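Local coordinates for protein argonaute (Aquifex aeolicus, PDB 1YVU), which uses short single-stranded DNA guides to bind complementary RNA targets and cleaves them as a metal-dependent endonuclease, at residues T19-F24 / E86-F91; L212-S217 / A225-L230; K282-I287 / R605-E610; C343-K348 / K383-K388. One frame throughout, in Å; residues are numbered along the deposited sequence.

The four contacts sample four parts of a two-lobed argonaute, and no two share a helix or strand. Contacts 1 and 2 are partly buried and lie in the N-terminal and PAZ domains; contacts 3 and 4 are buried. The chemistry follows the place. Contact 1 is a short strand pair with backbone bonds and a phenylalanine pair, whereas contact 2 packs sulfur and aliphatic groups against a tryptophan between two helices. Contact 3, where linker L2 of the PAZ lobe meets the PIWI domain, adds an arginine stack to apolar packing. Contact 4, in the Mid domain, joins the loop after helix 337-342 to the turn into strand 386-396, its centre about 70 Å from that of contact 1.

Contact 1 (T19-F24 / E86-F91); sequences TTFTVF and EEFRGF
Phe21 and Phe88 run side by side and point the same way, their ring planes only 7° apart but slid so that the rings barely overlap, centroids 5.1 Å apart. Instead, Phe88 CB covers the Phe21 ring, over its centre in a CH-pi contact. Phe88 has its CG anti to the backbone N (chi1 179°); one ring face has Phe21 CZ offset toward the rim, the opposite face the backbone N of Gly90, and Thr19 CG2 lies at the edge, near the ring plane. On the other face of the strand pair Thr20 OG1 and Glu87 OE2 are 3.0 Å apart. On the Phe21 side Val23 CG2 packs against Glu86 CB. The backbones are antiparallel: Glu86 N donates to Phe21 O at 3.2 Å, whereas the bonds from Phe21 N to Glu86 O and from Phe88 N to Thr19 O are weak. This two-stranded pair of the N-terminal domain lies against strand 56-59, where Trp58 touches both Phe21 and Glu86, and Phe91 reaches on to helix 94-107.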
loop_
_atom_site.group_PDB
_atom_site.type_symbol
_atom_site.label_atom_id
_atom_site.label_comp_id
_atom_site.label_asym_id
_atom_site.label_seq_id
_atom_site.Cartn_x
_atom_site.Cartn_y
_atom_site.Cartn_z
ATOM N N THR A 19 4.506 -40.061 3.343
ATOM C CA THR A 19 3.605 -39.253 4.175
ATOM C C THR A 19 4.005 -39.175 5.669
ATOM O O THR A 19 3.236 -38.678 6.495
ATOM C CB THR A 19 2.133 -39.772 4.014
ATOM O OG1 THR A 19 1.979 -40.381 2.726
ATOM C CG2 THR A 19 1.145 -38.631 4.076
ATOM N N THR A 20 5.216 -39.640 5.995
ATOM C CA THR A 20 5.731 -39.634 7.372
ATOM C C THR A 20 6.366 -38.288 7.745
ATOM O O THR A 20 7.252 -37.776 7.037
ATOM C CB THR A 20 6.750 -40.783 7.639
ATOM O OG1 THR A 20 6.341 -41.974 6.945
ATOM C CG2 THR A 20 6.805 -41.090 9.137
ATOM N N PHE A 21 5.834 -37.718 8.836
ATOM C CA PHE A 21 6.213 -36.414 9.422
ATOM C C PHE A 21 6.588 -36.471 10.914
ATOM O O PHE A 21 5.854 -37.058 11.721
ATOM C CB PHE A 21 5.038 -35.412 9.313
ATOM C CG PHE A 21 4.943 -34.686 8.006
ATOM C CD1 PHE A 21 5.045 -35.365 6.770
ATOM C CD2 PHE A 21 4.686 -33.317 8.001
ATOM C CE1 PHE A 21 4.885 -34.695 5.539
ATOM C CE2 PHE A 21 4.524 -32.618 6.775
ATOM C CZ PHE A 21 4.620 -33.314 5.537
ATOM N N THR A 22 7.656 -35.756 11.276
ATOM C CA THR A 22 8.122 -35.663 12.656
ATOM C C THR A 22 7.546 -34.413 13.370
ATOM O O THR A 22 7.740 -33.273 12.934
ATOM C CB THR A 22 9.666 -35.667 12.712
ATOM O OG1 THR A 22 10.154 -36.781 11.958
ATOM C CG2 THR A 22 10.166 -35.806 14.148
ATOM N N VAL A 23 6.824 -34.655 14.462
ATOM C CA VAL A 23 6.201 -33.592 15.254
ATOM C C VAL A 23 7.136 -33.112 16.370
ATOM O O VAL A 23 7.914 -33.887 16.941
ATOM C CB VAL A 23 4.841 -34.055 15.881
ATOM C CG1 VAL A 23 4.070 -32.875 16.441
ATOM C CG2 VAL A 23 3.992 -34.782 14.854
ATOM N N PHE A 24 7.069 -31.801 16.621
ATOM C CA PHE A 24 7.843 -31.105 17.645
ATOM C C PHE A 24 6.938 -30.120 18.399
ATOM O O PHE A 24 6.332 -29.259 17.774
ATOM C CB PHE A 24 9.052 -30.362 17.037
ATOM C CG PHE A 24 10.178 -31.266 16.592
ATOM C CD1 PHE A 24 10.391 -31.526 15.234
ATOM C CD2 PHE A 24 10.990 -31.924 17.536
ATOM C CE1 PHE A 24 11.406 -32.443 14.813
ATOM C CE2 PHE A 24 12.009 -32.847 17.127
ATOM C CZ PHE A 24 12.207 -33.105 15.768
ATOM N N GLU A 86 3.780 -38.879 13.411
ATOM C CA GLU A 86 2.354 -38.837 13.044
ATOM C C GLU A 86 2.290 -38.710 11.503
ATOM O O GLU A 86 3.169 -38.112 10.888
ATOM C CB GLU A 86 1.604 -37.673 13.714
ATOM C CG GLU A 86 0.659 -38.099 14.848
ATOM C CD GLU A 86 -0.398 -37.047 15.160
ATOM O OE1 GLU A 86 -1.465 -37.103 14.514
ATOM O OE2 GLU A 86 -0.173 -36.171 16.038
ATOM N N GLU A 87 1.272 -39.320 10.893
ATOM C CA GLU A 87 1.087 -39.318 9.440
ATOM C C GLU A 87 0.083 -38.277 8.963
ATOM O O GLU A 87 -1.074 -38.240 9.402
ATOM C CB GLU A 87 0.698 -40.711 8.943
ATOM C CG GLU A 87 1.691 -41.820 9.326
ATOM C CD GLU A 87 2.254 -42.558 8.127
ATOM O OE1 GLU A 87 1.489 -43.293 7.456
ATOM O OE2 GLU A 87 3.469 -42.421 7.869
ATOM N N PHE A 88 0.552 -37.475 8.010
ATOM C CA PHE A 88 -0.142 -36.338 7.378
ATOM C C PHE A 88 -1.365 -36.599 6.469
ATOM O O PHE A 88 -1.265 -37.271 5.442
ATOM C CB PHE A 88 0.944 -35.532 6.633
ATOM C CG PHE A 88 0.445 -34.328 5.879
ATOM C CD1 PHE A 88 0.099 -33.147 6.553
ATOM C CD2 PHE A 88 0.381 -34.354 4.474
ATOM C CE1 PHE A 88 -0.304 -32.007 5.833
ATOM C CE2 PHE A 88 -0.026 -33.218 3.745
ATOM C CZ PHE A 88 -0.363 -32.048 4.425
ATOM N N ARG A 89 -2.487 -35.960 6.799
ATOM C CA ARG A 89 -3.726 -36.114 6.028
ATOM C C ARG A 89 -4.319 -34.779 5.539
ATOM O O ARG A 89 -5.439 -34.398 5.949
ATOM C CB ARG A 89 -4.767 -36.874 6.863
ATOM C CG ARG A 89 -4.264 -38.193 7.450
ATOM C CD ARG A 89 -5.377 -39.114 7.895
ATOM N NE ARG A 89 -6.265 -39.489 6.792
ATOM C CZ ARG A 89 -5.927 -40.246 5.747
ATOM N NH1 ARG A 89 -4.702 -40.741 5.622
ATOM N NH2 ARG A 89 -6.822 -40.484 4.806
ATOM N N GLY A 90 -3.582 -34.094 4.648
ATOM C CA GLY A 90 -4.010 -32.797 4.107
ATOM C C GLY A 90 -3.800 -31.619 5.052
ATOM O O GLY A 90 -3.384 -31.827 6.192
ATOM N N PHE A 91 -4.061 -30.392 4.591
ATOM C CA PHE A 91 -3.871 -29.209 5.437
ATOM C C PHE A 91 -5.177 -28.715 6.022
ATOM O O PHE A 91 -6.255 -29.010 5.494
ATOM C CB PHE A 91 -3.273 -28.039 4.654
ATOM C CG PHE A 91 -2.027 -28.370 3.895
ATOM C CD1 PHE A 91 -2.097 -28.776 2.544
ATOM C CD2 PHE A 91 -0.759 -28.240 4.504
ATOM C CE1 PHE A 91 -0.911 -29.051 1.801
ATOM C CE2 PHE A 91 0.442 -28.511 3.774
ATOM C CZ PHE A 91 0.358 -28.914 2.422
#

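Contact 2 (L212-S217 / A225-L230); sequences LCMERS and AWEELL
Cys213 and Trp226 supply the aromatic part of this helix-helix contact. The CB of Cys213 stands over the face of the six-membered ring, 3.7 Å from its centroid and 10° off the normal, in a CH-pi contact. Its SG follows over the same ring, 4.1 Å from the centroid, a sulfur-aromatic contact. The backbone O of Cys213 also lies over the indole, nearest to CD1. The aliphatic part belongs to Met214, deposited as selenomethionine: its CB meets Trp226 CB at 3.7 Å as the two side chains slide past each other, and its chain, bent at chi2 and chi3, brings CE against Leu230 CD2, the two side chains crossing at about a right angle. An alanine in place of Trp226 would probably leave Cys213 CB and SG without the ring beneath them and open a gap toward Thr249 and Pro251. Helices 207-215 and 220-231 of the PAZ domain are thus joined here by dispersion and soft sulfur contacts, which depend on close fit more than on directional bonds.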
loop_
_atom_site.group_PDB
_atom_site.type_symbol
_atom_site.label_atom_id
_atom_site.label_comp_id
_atom_site.label_asym_id
_atom_site.label_seq_id
_atom_site.Cartn_x
_atom_site.Cartn_y
_atom_site.Cartn_z
ATOM N N LEU A 212 27.895 -12.283 19.308
ATOM C CA LEU A 212 26.557 -12.479 19.843
ATOM C C LEU A 212 25.492 -12.295 18.798
ATOM O O LEU A 212 24.617 -13.155 18.646
ATOM C CB LEU A 212 26.269 -11.545 21.010
ATOM C CG LEU A 212 26.773 -11.949 22.406
ATOM C CD1 LEU A 212 26.448 -10.807 23.403
ATOM C CD2 LEU A 212 26.195 -13.302 22.877
ATOM N N CYS A 213 25.617 -11.210 18.038
ATOM C CA CYS A 213 24.678 -10.864 16.981
ATOM C C CYS A 213 24.763 -11.842 15.800
ATOM O O CYS A 213 23.827 -11.958 14.999
ATOM C CB CYS A 213 24.915 -9.426 16.544
ATOM S SG CYS A 213 23.490 -8.326 16.794
HETATM N N MSE A 214 25.864 -12.599 15.779
HETATM C CA MSE A 214 26.157 -13.626 14.780
HETATM C C MSE A 214 25.452 -14.881 15.227
HETATM O O MSE A 214 24.814 -15.567 14.425
HETATM C CB MSE A 214 27.643 -13.903 14.753
HETATM C CG MSE A 214 28.135 -14.698 13.580
HETATM SE SE MSE A 214 29.514 -15.899 14.191
HETATM C CE MSE A 214 30.863 -14.654 14.533
ATOM N N GLU A 215 25.582 -15.184 16.517
ATOM C CA GLU A 215 24.921 -16.346 17.097
ATOM C C GLU A 215 23.396 -16.150 17.086
ATOM O O GLU A 215 22.625 -17.126 17.082
ATOM C CB GLU A 215 25.428 -16.596 18.516
ATOM C CG GLU A 215 26.762 -17.345 18.554
ATOM C CD GLU A 215 27.343 -17.467 19.961
ATOM O OE1 GLU A 215 26.675 -17.084 20.955
ATOM O OE2 GLU A 215 28.491 -17.952 20.073
ATOM N N ARG A 216 22.979 -14.882 17.021
ATOM C CA ARG A 216 21.562 -14.515 16.991
ATOM C C ARG A 216 21.043 -14.226 15.599
ATOM O O ARG A 216 19.900 -13.773 15.447
ATOM C CB ARG A 216 21.293 -13.296 17.870
ATOM C CG ARG A 216 21.405 -13.548 19.350
ATOM C CD ARG A 216 21.253 -12.243 20.078
ATOM N NE ARG A 216 21.837 -12.283 21.416
ATOM C CZ ARG A 216 21.987 -11.214 22.185
ATOM N NH1 ARG A 216 21.589 -10.027 21.732
ATOM N NH2 ARG A 216 22.522 -11.334 23.398
ATOM N N SER A 217 21.869 -14.479 14.586
ATOM C CA SER A 217 21.438 -14.219 13.218
ATOM C C SER A 217 20.619 -15.346 12.581
ATOM O O SER A 217 21.013 -16.524 12.562
ATOM C CB SER A 217 22.597 -13.739 12.338
ATOM O OG SER A 217 23.705 -14.601 12.410
ATOM N N ALA A 225 28.033 -11.817 7.631
ATOM C CA ALA A 225 28.257 -10.373 7.690
ATOM C C ALA A 225 28.770 -9.991 9.089
ATOM O O ALA A 225 29.601 -9.082 9.240
ATOM C CB ALA A 225 26.981 -9.624 7.370
ATOM N N TRP A 226 28.279 -10.698 10.109
ATOM C CA TRP A 226 28.713 -10.448 11.472
ATOM C C TRP A 226 30.057 -11.129 11.692
ATOM O O TRP A 226 30.912 -10.583 12.404
ATOM C CB TRP A 226 27.675 -10.913 12.501
ATOM C CG TRP A 226 26.378 -10.087 12.574
ATOM C CD1 TRP A 226 25.136 -10.470 12.146
ATOM C CD2 TRP A 226 26.220 -8.756 13.101
ATOM N NE1 TRP A 226 24.222 -9.465 12.355
ATOM C CE2 TRP A 226 24.857 -8.400 12.935
ATOM C CE3 TRP A 226 27.102 -7.816 13.679
ATOM C CZ2 TRP A 226 24.349 -7.156 13.344
ATOM C CZ3 TRP A 226 26.597 -6.579 14.085
ATOM C CH2 TRP A 226 25.230 -6.255 13.905
ATOM N N GLU A 227 30.275 -12.251 10.986
ATOM C CA GLU A 227 31.537 -13.018 11.043
ATOM C C GLU A 227 32.680 -12.115 10.598
ATOM O O GLU A 227 33.670 -11.985 11.297
ATOM C CB GLU A 227 31.490 -14.276 10.142
ATOM C CG GLU A 227 32.536 -15.377 10.475
ATOM C CD GLU A 227 32.464 -16.619 9.559
ATOM O OE1 GLU A 227 31.414 -16.847 8.923
ATOM O OE2 GLU A 227 33.463 -17.384 9.473
ATOM N N GLU A 228 32.459 -11.372 9.521
ATOM C CA GLU A 228 33.456 -10.470 8.986
ATOM C C GLU A 228 33.808 -9.288 9.878
ATOM O O GLU A 228 34.973 -9.008 10.077
ATOM C CB GLU A 228 33.053 -9.974 7.592
ATOM C CG GLU A 228 32.936 -11.068 6.500
ATOM C CD GLU A 228 34.167 -11.979 6.388
ATOM O OE1 GLU A 228 35.260 -11.458 6.038
ATOM O OE2 GLU A 228 34.027 -13.205 6.654
ATOM N N LEU A 229 32.826 -8.661 10.511
ATOM C CA LEU A 229 33.123 -7.489 11.345
ATOM C C LEU A 229 33.915 -7.865 12.583
ATOM O O LEU A 229 34.749 -7.099 13.056
ATOM C CB LEU A 229 31.843 -6.752 11.740
ATOM C CG LEU A 229 30.772 -6.318 10.726
ATOM C CD1 LEU A 229 29.615 -5.796 11.523
ATOM C CD2 LEU A 229 31.243 -5.265 9.752
ATOM N N LEU A 230 33.675 -9.084 13.049
ATOM C CA LEU A 230 34.342 -9.659 14.203
ATOM C C LEU A 230 35.790 -10.029 13.846
ATOM O O LEU A 230 36.737 -9.636 14.536
ATOM C CB LEU A 230 33.595 -10.934 14.619
ATOM C CG LEU A 230 34.200 -11.748 15.772
ATOM C CD1 LEU A 230 34.131 -10.998 17.058
ATOM C CD2 LEU A 230 33.515 -13.067 15.909
#

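Contact 3 (K282-I287 / R605-E610); sequences KRLNLI and RFFSNE
Leu284 and Phe607 mark the closest backbone approach, with CA atoms 7.5 Å apart, where the 282-287 turns of a helix face the weakly bonded strand around 606-607. The spacing is bridged by side chains alone. Leu284 CD1 packs against Phe607 CD1 at 3.5 Å; chi1 of -173° sets its CG anti to the backbone N, and chi2 of 68° places CD1. Leu284 CB lies over one face of the ring. Ile287 CD1 approaches Phe607 CZ at 4.3 Å. Beside this apolar patch the guanidinium groups of Arg283 and Arg605 stack flat, centres 3.7 Å apart and planes at 14°, although both carry positive charge. The salt bridge from Arg605 NH1 to Asp158 would be expected to offset some of that repulsion. An alanine at Arg283 would probably leave this face of the Arg605 guanidinium without its stacking partner, the Asp158 salt bridge remaining. Helix 280-299 of linker L2 rests on the PIWI domain, with Asp158 from strand 153-165 at one side and strand 6-7 bonded to Phe607 through Leu6.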
loop_
_atom_site.group_PDB
_atom_site.type_symbol
_atom_site.label_atom_id
_atom_site.label_comp_id
_atom_site.label_asym_id
_atom_site.label_seq_id
_atom_site.Cartn_x
_atom_site.Cartn_y
_atom_site.Cartn_z
ATOM N N LYS A 282 3.754 -10.426 -21.084
ATOM C CA LYS A 282 5.117 -10.614 -20.544
ATOM C C LYS A 282 5.252 -11.123 -19.098
ATOM O O LYS A 282 6.160 -11.904 -18.821
ATOM C CB LYS A 282 5.925 -9.318 -20.678
ATOM C CG LYS A 282 6.315 -8.949 -22.101
ATOM C CD LYS A 282 6.973 -7.565 -22.187
ATOM C CE LYS A 282 7.434 -7.265 -23.621
ATOM N NZ LYS A 282 7.763 -5.826 -23.842
ATOM N N ARG A 283 4.411 -10.638 -18.172
ATOM C CA ARG A 283 4.433 -11.100 -16.768
ATOM C C ARG A 283 3.800 -12.463 -16.768
ATOM O O ARG A 283 4.379 -13.398 -16.253
ATOM C CB ARG A 283 3.591 -10.236 -15.810
ATOM C CG ARG A 283 4.021 -8.810 -15.662
ATOM C CD ARG A 283 3.511 -8.183 -14.404
ATOM N NE ARG A 283 4.449 -7.174 -13.892
ATOM C CZ ARG A 283 4.185 -5.878 -13.713
ATOM N NH1 ARG A 283 2.989 -5.376 -13.992
ATOM N NH2 ARG A 283 5.143 -5.074 -13.269
ATOM N N LEU A 284 2.639 -12.553 -17.421
ATOM C CA LEU A 284 1.846 -13.771 -17.521
ATOM C C LEU A 284 2.631 -14.953 -18.068
ATOM O O LEU A 284 2.553 -16.034 -17.497
ATOM C CB LEU A 284 0.573 -13.535 -18.351
ATOM C CG LEU A 284 -0.548 -14.575 -18.509
ATOM C CD1 LEU A 284 -1.256 -14.789 -17.219
ATOM C CD2 LEU A 284 -1.541 -14.134 -19.548
ATOM N N ASN A 285 3.444 -14.730 -19.104
ATOM C CA ASN A 285 4.246 -15.810 -19.698
ATOM C C ASN A 285 5.493 -16.141 -18.900
ATOM O O ASN A 285 5.972 -17.284 -18.928
ATOM C CB ASN A 285 4.600 -15.515 -21.153
ATOM C CG ASN A 285 3.376 -15.479 -22.065
ATOM O OD1 ASN A 285 3.514 -15.212 -23.253
ATOM N ND2 ASN A 285 2.181 -15.699 -21.512
ATOM N N LEU A 286 5.940 -15.150 -18.130
ATOM C CA LEU A 286 7.107 -15.252 -17.262
ATOM C C LEU A 286 6.696 -16.031 -16.031
ATOM O O LEU A 286 7.362 -16.983 -15.663
ATOM C CB LEU A 286 7.585 -13.866 -16.847
ATOM C CG LEU A 286 9.074 -13.543 -16.769
ATOM C CD1 LEU A 286 9.959 -14.754 -17.032
ATOM C CD2 LEU A 286 9.351 -12.374 -17.710
ATOM N N ILE A 287 5.580 -15.630 -15.419
ATOM C CA ILE A 287 5.008 -16.324 -14.268
ATOM C C ILE A 287 4.820 -17.768 -14.726
ATOM O O ILE A 287 5.254 -18.680 -14.023
ATOM C CB ILE A 287 3.658 -15.692 -13.869
ATOM C CG1 ILE A 287 3.919 -14.378 -13.152
ATOM C CG2 ILE A 287 2.756 -16.651 -13.060
ATOM C CD1 ILE A 287 2.706 -13.487 -13.160
ATOM N N ARG A 605 -3.125 -9.906 -9.921
ATOM C CA ARG A 605 -3.466 -9.057 -11.051
ATOM C C ARG A 605 -4.480 -9.689 -12.003
ATOM O O ARG A 605 -4.872 -10.834 -11.794
ATOM C CB ARG A 605 -2.186 -8.605 -11.765
ATOM C CG ARG A 605 -1.311 -7.615 -10.941
ATOM C CD ARG A 605 -0.399 -6.741 -11.832
ATOM N NE ARG A 605 0.932 -6.530 -11.265
ATOM C CZ ARG A 605 1.926 -7.421 -11.314
ATOM N NH1 ARG A 605 1.741 -8.588 -11.924
ATOM N NH2 ARG A 605 3.087 -7.176 -10.716
ATOM N N PHE A 606 -5.032 -8.867 -12.903
ATOM C CA PHE A 606 -5.993 -9.301 -13.927
ATOM C C PHE A 606 -5.314 -9.128 -15.284
ATOM O O PHE A 606 -4.782 -8.045 -15.605
ATOM C CB PHE A 606 -7.254 -8.451 -13.947
ATOM C CG PHE A 606 -8.209 -8.723 -12.811
ATOM C CD1 PHE A 606 -8.403 -7.763 -11.812
ATOM C CD2 PHE A 606 -9.003 -9.887 -12.772
ATOM C CE1 PHE A 606 -9.374 -7.951 -10.791
ATOM C CE2 PHE A 606 -9.988 -10.073 -11.735
ATOM C CZ PHE A 606 -10.162 -9.104 -10.763
ATOM N N PHE A 607 -5.320 -10.201 -16.069
ATOM C CA PHE A 607 -4.714 -10.201 -17.390
ATOM C C PHE A 607 -5.825 -10.507 -18.378
ATOM O O PHE A 607 -6.504 -11.527 -18.255
ATOM C CB PHE A 607 -3.605 -11.263 -17.500
ATOM C CG PHE A 607 -2.586 -11.225 -16.377
ATOM C CD1 PHE A 607 -2.628 -12.177 -15.337
ATOM C CD2 PHE A 607 -1.586 -10.233 -16.345
ATOM C CE1 PHE A 607 -1.669 -12.142 -14.267
ATOM C CE2 PHE A 607 -0.620 -10.178 -15.284
ATOM C CZ PHE A 607 -0.656 -11.125 -14.249
ATOM N N SER A 608 -6.061 -9.559 -19.283
ATOM C CA SER A 608 -7.059 -9.645 -20.349
ATOM C C SER A 608 -6.941 -8.406 -21.209
ATOM O O SER A 608 -6.383 -7.390 -20.772
ATOM C CB SER A 608 -8.470 -9.735 -19.803
ATOM O OG SER A 608 -8.633 -8.787 -18.782
ATOM N N ASN A 609 -7.551 -8.482 -22.393
ATOM C CA ASN A 609 -7.526 -7.424 -23.397
ATOM C C ASN A 609 -8.779 -6.558 -23.442
ATOM O O ASN A 609 -8.894 -5.628 -24.254
ATOM C CB ASN A 609 -7.245 -8.066 -24.749
ATOM C CG ASN A 609 -5.968 -8.900 -24.730
ATOM O OD1 ASN A 609 -4.862 -8.355 -24.747
ATOM N ND2 ASN A 609 -6.117 -10.220 -24.620
ATOM N N GLU A 610 -9.648 -6.808 -22.473
ATOM C CA GLU A 610 -10.925 -6.143 -22.279
ATOM C C GLU A 610 -10.890 -4.606 -22.139
ATOM O O GLU A 610 -11.795 -3.921 -22.637
ATOM C CB GLU A 610 -11.576 -6.782 -21.048
ATOM C CG GLU A 610 -12.935 -6.248 -20.628
ATOM C CD GLU A 610 -14.032 -6.589 -21.605
ATOM O OE1 GLU A 610 -14.225 -7.800 -21.889
ATOM O OE2 GLU A 610 -14.682 -5.633 -22.087
#

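Contact 4 (C343-K348 / K383-K388); sequences CRPFVK and KGIKLK
Pro345, whose puckered pyrrolidine ring is the nearest thing to a flat group in this contact, is met at its CD and CG corners rather than by another ring. CD faces the carbonyl O of Lys383 at 3.6 Å and the CG of the same residue at 3.9 Å, the lysine chain crossing the proline at about a right angle; Pro345 CG lies 4.3 Å from Ile385 CD1. Leu478 of helix 466-480 also touches both Pro345 and Ile385, drawing a third element into the apolar patch. Further along, Val347 and Ile385 slide past each other in opposite directions, with Val347 CG1 and Ile385 CD1 3.9 Å apart.

The buried Lys383 behaves differently at its two ends. Its methylene groups run extended beside the backbone of Cys343, with Lys383 CG 3.5 Å from Cys343 O, and carry NZ past Cys343 SG to a hydrogen bond with the carbonyl O of Leu340. That places the amine at the C-terminal end of helix 337-342, where its charge would probably be favoured by the helix dipole. Gly384 follows with a positive phi of 93°, at which a CB would crowd the Lys383 carbonyl. The turn lies between helix 368-381 and strand 386-396, the closing steps of a beta-alpha-beta crossover from strand 351-360 in the parallel sheet of the Rossmann-like Mid domain.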
loop_
_atom_site.group_PDB
_atom_site.type_symbol
_atom_site.label_atom_id
_atom_site.label_comp_id
_atom_site.label_asym_id
_atom_site.label_seq_id
_atom_site.Cartn_x
_atom_site.Cartn_y
_atom_site.Cartn_z
ATOM N N CYS A 343 -24.473 20.959 -15.777
ATOM C CA CYS A 343 -24.711 20.741 -14.341
ATOM C C CYS A 343 -24.640 21.946 -13.383
ATOM O O CYS A 343 -23.740 22.786 -13.464
ATOM C CB CYS A 343 -23.792 19.640 -13.803
ATOM S SG CYS A 343 -22.138 20.227 -13.406
ATOM N N ARG A 344 -25.589 21.978 -12.448
ATOM C CA ARG A 344 -25.681 23.008 -11.416
ATOM C C ARG A 344 -25.143 22.333 -10.126
ATOM O O ARG A 344 -25.725 21.356 -9.659
ATOM C CB ARG A 344 -27.151 23.435 -11.264
ATOM C CG ARG A 344 -27.521 24.441 -10.175
ATOM C CD ARG A 344 -29.037 24.439 -10.138
ATOM N NE ARG A 344 -29.673 25.245 -9.096
ATOM C CZ ARG A 344 -30.946 25.109 -8.705
ATOM N NH1 ARG A 344 -31.736 24.191 -9.251
ATOM N NH2 ARG A 344 -31.455 25.933 -7.799
ATOM N N PRO A 345 -24.013 22.818 -9.570
ATOM C CA PRO A 345 -23.414 22.243 -8.344
ATOM C C PRO A 345 -24.227 22.412 -7.041
ATOM O O PRO A 345 -25.261 23.060 -7.018
ATOM C CB PRO A 345 -22.084 22.996 -8.244
ATOM C CG PRO A 345 -21.817 23.406 -9.650
ATOM C CD PRO A 345 -23.133 23.863 -10.119
ATOM N N PHE A 346 -23.766 21.789 -5.962
ATOM C CA PHE A 346 -24.414 21.930 -4.671
ATOM C C PHE A 346 -23.540 22.932 -3.963
ATOM O O PHE A 346 -22.514 22.584 -3.397
ATOM C CB PHE A 346 -24.418 20.608 -3.905
ATOM C CG PHE A 346 -25.294 19.567 -4.511
ATOM C CD1 PHE A 346 -24.797 18.718 -5.503
ATOM C CD2 PHE A 346 -26.627 19.424 -4.086
ATOM C CE1 PHE A 346 -25.617 17.731 -6.064
ATOM C CE2 PHE A 346 -27.464 18.448 -4.632
ATOM C CZ PHE A 346 -26.965 17.597 -5.624
ATOM N N VAL A 347 -23.939 24.189 -4.030
ATOM C CA VAL A 347 -23.179 25.283 -3.433
ATOM C C VAL A 347 -22.997 25.345 -1.906
ATOM O O VAL A 347 -23.964 25.370 -1.149
ATOM C CB VAL A 347 -23.689 26.646 -3.972
ATOM C CG1 VAL A 347 -23.395 26.739 -5.463
ATOM C CG2 VAL A 347 -25.205 26.809 -3.718
ATOM N N LYS A 348 -21.740 25.330 -1.472
ATOM C CA LYS A 348 -21.406 25.421 -0.058
ATOM C C LYS A 348 -20.873 26.822 0.231
ATOM O O LYS A 348 -21.028 27.333 1.345
ATOM C CB LYS A 348 -20.380 24.362 0.342
ATOM C CG LYS A 348 -20.139 24.265 1.860
ATOM C CD LYS A 348 -19.271 23.073 2.247
ATOM C CE LYS A 348 -20.012 21.755 2.090
ATOM N NZ LYS A 348 -19.182 20.612 2.528
ATOM N N LYS A 383 -22.236 29.233 -12.993
ATOM C CA LYS A 383 -22.572 28.021 -12.255
ATOM C C LYS A 383 -22.805 28.376 -10.803
ATOM O O LYS A 383 -22.918 27.493 -9.951
ATOM C CB LYS A 383 -21.522 26.932 -12.401
ATOM C CG LYS A 383 -22.005 25.819 -13.265
ATOM C CD LYS A 383 -20.869 24.970 -13.583
ATOM C CE LYS A 383 -21.212 24.065 -14.694
ATOM N NZ LYS A 383 -20.066 23.123 -14.826
ATOM N N GLY A 384 -22.879 29.684 -10.552
ATOM C CA GLY A 384 -23.171 30.196 -9.223
ATOM C C GLY A 384 -22.043 30.552 -8.295
ATOM O O GLY A 384 -22.246 31.308 -7.324
ATOM N N ILE A 385 -20.867 29.975 -8.544
ATOM C CA ILE A 385 -19.700 30.253 -7.716
ATOM C C ILE A 385 -18.829 31.298 -8.382
ATOM O O ILE A 385 -18.431 31.173 -9.535
ATOM C CB ILE A 385 -18.870 28.989 -7.379
ATOM C CG1 ILE A 385 -19.776 27.900 -6.815
ATOM C CG2 ILE A 385 -17.762 29.336 -6.347
ATOM C CD1 ILE A 385 -20.265 26.933 -7.834
ATOM N N LYS A 386 -18.542 32.333 -7.610
ATOM C CA LYS A 386 -17.736 33.445 -8.057
ATOM C C LYS A 386 -16.353 33.461 -7.386
ATOM O O LYS A 386 -16.249 33.443 -6.139
ATOM C CB LYS A 386 -18.506 34.754 -7.773
ATOM C CG LYS A 386 -19.924 34.780 -8.357
ATOM C CD LYS A 386 -20.881 35.511 -7.453
ATOM C CE LYS A 386 -22.327 35.171 -7.795
ATOM N NZ LYS A 386 -23.246 35.807 -6.802
ATOM N N LEU A 387 -15.296 33.394 -8.206
ATOM C CA LEU A 387 -13.934 33.496 -7.673
ATOM C C LEU A 387 -13.586 34.972 -7.619
ATOM O O LEU A 387 -13.899 35.742 -8.538
ATOM C CB LEU A 387 -12.887 32.823 -8.550
ATOM C CG LEU A 387 -12.974 31.383 -9.006
ATOM C CD1 LEU A 387 -11.556 30.971 -9.363
ATOM C CD2 LEU A 387 -13.523 30.506 -7.940
ATOM N N LYS A 388 -13.014 35.357 -6.485
ATOM C CA LYS A 388 -12.568 36.711 -6.223
ATOM C C LYS A 388 -11.082 36.571 -5.915
ATOM O O LYS A 388 -10.706 36.016 -4.869
ATOM C CB LYS A 388 -13.318 37.305 -5.027
ATOM C CG LYS A 388 -14.769 37.606 -5.312
ATOM C CD LYS A 388 -15.422 38.391 -4.195
ATOM C CE LYS A 388 -16.761 38.949 -4.658
ATOM N NZ LYS A 388 -17.513 39.532 -3.524
#